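Local coordinates for protein leucine aminopeptidase 2 (Saccharomyces cerevisiae, PDB 2XQ0) that acts as a zinc-dependent aminopeptidase that preferentially cleaves di- and tripeptides and shows low epoxide hydrolase activity in vitro, at residues L289-N295 against Q555-V559. Numbering follows the deposited sequence.
Unlike the reference sequence in segment 289-295: Leu-289 (reference Ile).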
ATOM      1  N   LEU A 289      -6.659 -13.988  -4.003  1.00 26.86           N
ATOM      2  CA  LEU A 289      -7.566 -15.080  -4.298  1.00 29.63           C
ATOM      3  C   LEU A 289      -7.123 -16.370  -3.628  1.00 40.65           C
ATOM      4  O   LEU A 289      -6.114 -16.972  -4.013  1.00 40.95           O
ATOM      5  CB  LEU A 289      -7.702 -15.299  -5.800  1.00 43.51           C
ATOM      6  CG  LEU A 289      -8.836 -14.487  -6.411  1.00 54.92           C
ATOM      7  CD1 LEU A 289      -8.532 -12.995  -6.313  1.00 42.44           C
ATOM      8  CD2 LEU A 289      -9.059 -14.924  -7.842  1.00 65.11           C
ATOM      9  N   ALA A 290      -7.905 -16.800  -2.642  1.00 38.64           N
ATOM     10  CA  ALA A 290      -7.589 -17.989  -1.872  1.00 36.59           C
ATOM     11  C   ALA A 290      -8.664 -19.063  -2.051  1.00 42.01           C
ATOM     12  O   ALA A 290      -8.526 -20.185  -1.559  1.00 41.70           O
ATOM     13  CB  ALA A 290      -7.433 -17.624  -0.404  1.00 39.84           C
ATOM     14  N   HIS A 291      -9.735 -18.711  -2.755  1.00 39.40           N
ATOM     15  CA  HIS A 291     -10.836 -19.641  -3.032  1.00 47.88           C
ATOM     16  C   HIS A 291     -11.744 -19.906  -1.833  1.00 46.92           C
ATOM     17  O   HIS A 291     -12.665 -20.711  -1.926  1.00 51.80           O
ATOM     18  CB  HIS A 291     -10.327 -20.965  -3.632  1.00 48.01           C
ATOM     19  CG  HIS A 291      -9.609 -20.795  -4.937  1.00 57.71           C
ATOM     20  ND1 HIS A 291      -8.238 -20.671  -5.023  1.00 64.35           N
ATOM     21  CD2 HIS A 291     -10.075 -20.696  -6.203  1.00 58.85           C
ATOM     22  CE1 HIS A 291      -7.890 -20.515  -6.289  1.00 58.37           C
ATOM     23  NE2 HIS A 291      -8.985 -20.525  -7.026  1.00 60.21           N
ATOM     24  N   ASP A 292     -11.500 -19.218  -0.724  1.00 50.08           N
ATOM     25  CA  ASP A 292     -12.364 -19.353   0.451  1.00 54.36           C
ATOM     26  C   ASP A 292     -12.786 -18.002   1.030  1.00 53.55           C
ATOM     27  O   ASP A 292     -13.614 -17.943   1.944  1.00 52.31           O
ATOM     28  CB  ASP A 292     -11.669 -20.181   1.530  1.00 57.52           C
ATOM     29  CG  ASP A 292     -10.381 -19.547   2.003  1.00 61.21           C
ATOM     30  OD1 ASP A 292     -10.078 -18.418   1.565  1.00 59.28           O
ATOM     31  OD2 ASP A 292      -9.670 -20.176   2.813  1.00 69.28           O
ATOM     32  N   ARG A 293     -12.204 -16.928   0.499  1.00 44.51           N
ATOM     33  CA  ARG A 293     -12.487 -15.562   0.944  1.00 40.91           C
ATOM     34  C   ARG A 293     -11.772 -15.138   2.226  1.00 44.66           C
ATOM     35  O   ARG A 293     -12.284 -14.304   2.970  1.00 43.64           O
ATOM     36  CB  ARG A 293     -13.992 -15.326   1.068  1.00 39.85           C
ATOM     37  CG  ARG A 293     -14.699 -15.409  -0.255  1.00 44.32           C
ATOM     38  CD  ARG A 293     -16.197 -15.516  -0.105  1.00 41.34           C
ATOM     39  NE  ARG A 293     -16.847 -15.555  -1.410  1.00 36.55           N
ATOM     40  CZ  ARG A 293     -18.115 -15.901  -1.600  1.00 36.83           C
ATOM     41  NH1 ARG A 293     -18.868 -16.262  -0.568  1.00 34.41           N
ATOM     42  NH2 ARG A 293     -18.628 -15.897  -2.820  1.00 29.43           N
ATOM     43  N   SER A 294     -10.573 -15.674   2.453  1.00 49.90           N
ATOM     44  CA  SER A 294      -9.795 -15.387   3.662  1.00 47.51           C
ATOM     45  C   SER A 294      -9.097 -14.032   3.690  1.00 51.40           C
ATOM     46  O   SER A 294      -8.918 -13.453   4.764  1.00 61.06           O
ATOM     47  CB  SER A 294      -8.727 -16.460   3.865  1.00 55.86           C
ATOM     48  OG  SER A 294      -9.277 -17.757   3.795  1.00 57.68           O
ATOM     49  N   ASN A 295      -8.696 -13.532   2.522  1.00 39.72           N
ATOM     50  CA  ASN A 295      -7.785 -12.395   2.446  1.00 41.61           C
ATOM     51  C   ASN A 295      -8.397 -11.049   2.086  1.00 43.88           C
ATOM     52  O   ASN A 295      -7.683 -10.134   1.673  1.00 52.52           O
ATOM     53  CB  ASN A 295      -6.684 -12.685   1.429  1.00 43.35           C
ATOM     54  CG  ASN A 295      -5.823 -13.837   1.835  1.00 51.36           C
ATOM     55  OD1 ASN A 295      -5.746 -14.172   3.022  1.00 53.51           O
ATOM     56  ND2 ASN A 295      -5.166 -14.464   0.858  1.00 48.16           N
ATOM     57  N   GLN A 555      -4.635 -23.092  -0.235  1.00 34.85           N
ATOM     58  CA  GLN A 555      -4.472 -22.258  -1.420  1.00 44.39           C
ATOM     59  C   GLN A 555      -4.306 -20.779  -1.060  1.00 43.81           C
ATOM     60  O   GLN A 555      -4.397 -19.913  -1.928  1.00 43.29           O
ATOM     61  CB  GLN A 555      -5.664 -22.419  -2.357  1.00 53.20           C
ATOM     62  CG  GLN A 555      -6.119 -23.845  -2.535  1.00 58.41           C
ATOM     63  CD  GLN A 555      -6.944 -24.016  -3.783  1.00 65.92           C
ATOM     64  OE1 GLN A 555      -8.040 -24.578  -3.746  1.00 70.99           O
ATOM     65  NE2 GLN A 555      -6.428 -23.522  -4.903  1.00 65.01           N
ATOM     66  N   ASN A 556      -4.081 -20.501   0.223  1.00 43.89           N
ATOM     67  CA  ASN A 556      -3.850 -19.136   0.706  1.00 38.89           C
ATOM     68  C   ASN A 556      -2.367 -18.827   0.713  1.00 33.12           C
ATOM     69  O   ASN A 556      -1.619 -19.408   1.479  1.00 30.36           O
ATOM     70  CB  ASN A 556      -4.435 -18.963   2.110  1.00 38.81           C
ATOM     71  CG  ASN A 556      -4.384 -17.509   2.605  1.00 44.04           C
ATOM     72  OD1 ASN A 556      -3.418 -16.787   2.371  1.00 45.13           O
ATOM     73  ND2 ASN A 556      -5.432 -17.090   3.297  1.00 35.94           N
ATOM     74  N   ALA A 557      -1.939 -17.908  -0.146  1.00 36.38           N
ATOM     75  CA  ALA A 557      -0.524 -17.576  -0.287  1.00 37.74           C
ATOM     76  C   ALA A 557       0.103 -17.122   1.021  1.00 36.15           C
ATOM     77  O   ALA A 557       1.312 -17.245   1.212  1.00 36.59           O
ATOM     78  CB  ALA A 557      -0.336 -16.498  -1.353  1.00 38.65           C
ATOM     79  N   GLU A 558      -0.717 -16.568   1.906  1.00 32.00           N
ATOM     80  CA  GLU A 558      -0.232 -16.101   3.206  1.00 34.22           C
ATOM     81  C   GLU A 558       0.170 -17.264   4.098  1.00 32.37           C
ATOM     82  O   GLU A 558       1.183 -17.202   4.794  1.00 34.44           O
ATOM     83  CB  GLU A 558      -1.308 -15.288   3.934  1.00 33.45           C
ATOM     84  CG  GLU A 558      -1.620 -13.952   3.314  1.00 37.18           C
ATOM     85  CD  GLU A 558      -0.704 -12.865   3.819  1.00 44.65           C
ATOM     86  OE1 GLU A 558       0.164 -13.174   4.666  1.00 53.83           O
ATOM     87  OE2 GLU A 558      -0.857 -11.707   3.382  1.00 41.00           O
ATOM     88  N   VAL A 559      -0.660 -18.306   4.111  1.00 39.01           N
ATOM     89  CA  VAL A 559      -0.380 -19.492   4.905  1.00 32.83           C
ATOM     90  C   VAL A 559       0.704 -20.324   4.230  1.00 40.88           C
ATOM     91  O   VAL A 559       1.614 -20.830   4.883  1.00 47.29           O
ATOM     92  CB  VAL A 559      -1.617 -20.383   5.063  1.00 36.36           C
ATOM     93  CG1 VAL A 559      -1.202 -21.723   5.675  1.00 33.89           C
ATOM     94  CG2 VAL A 559      -2.697 -19.687   5.916  1.00 33.45           C
TER
HETATM   95  O   HOH W   1      -4.050 -16.605  -1.602  1.00 41.61           O
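Asn-295 and Asn-556 reach toward each other and meet amide to amide, with their planes turned 75° apart. Asn-556 ND2 donates to Asn-295 OD1 at 2.9 Å, tilted out of the carbonyl plane. The return bond, Asn-295 ND2 to Asn-556 OD1, is weak at 3.3 Å. Asn-556 is also the N-cap of helix 557-569. With chi1 at -173°, its CG is trans to the backbone N, and OD1 can turn back to accept from Glu-558 N at 2.7 Å, in the carbonyl plane. Together these bonds, one of them weak, probably hold the rotation of this buried amide. Packing is close here: Ser-294 CB lies 3.4 Å from Asn-556 ND2, and Ala-290 CB rests 4.0 Å from Asn-556 CA. With an alanine in place of Asn-556, Glu-558 N would probably lose its capping acceptor and the Asn-295 amide its mate across the contact. Between the two backbones a water accepts from Ala-557 N and donates weakly to Leu-289 O.

The solvent side is looser. The exposed His-291 and Gln-555 side chains run roughly perpendicular, and Gln-555 NE2 stands 3.4 Å from His-291 ND1 without a hydrogen bond.

The contact joins the loop between strand 282-284 and the zinc-binding helix 297-311 of the M1 peptidase domain to the C-terminal helical region. Helix 508-519 touches Ser-294 and Asn-556, while helix 229-239 flanks Leu-289 and His-291.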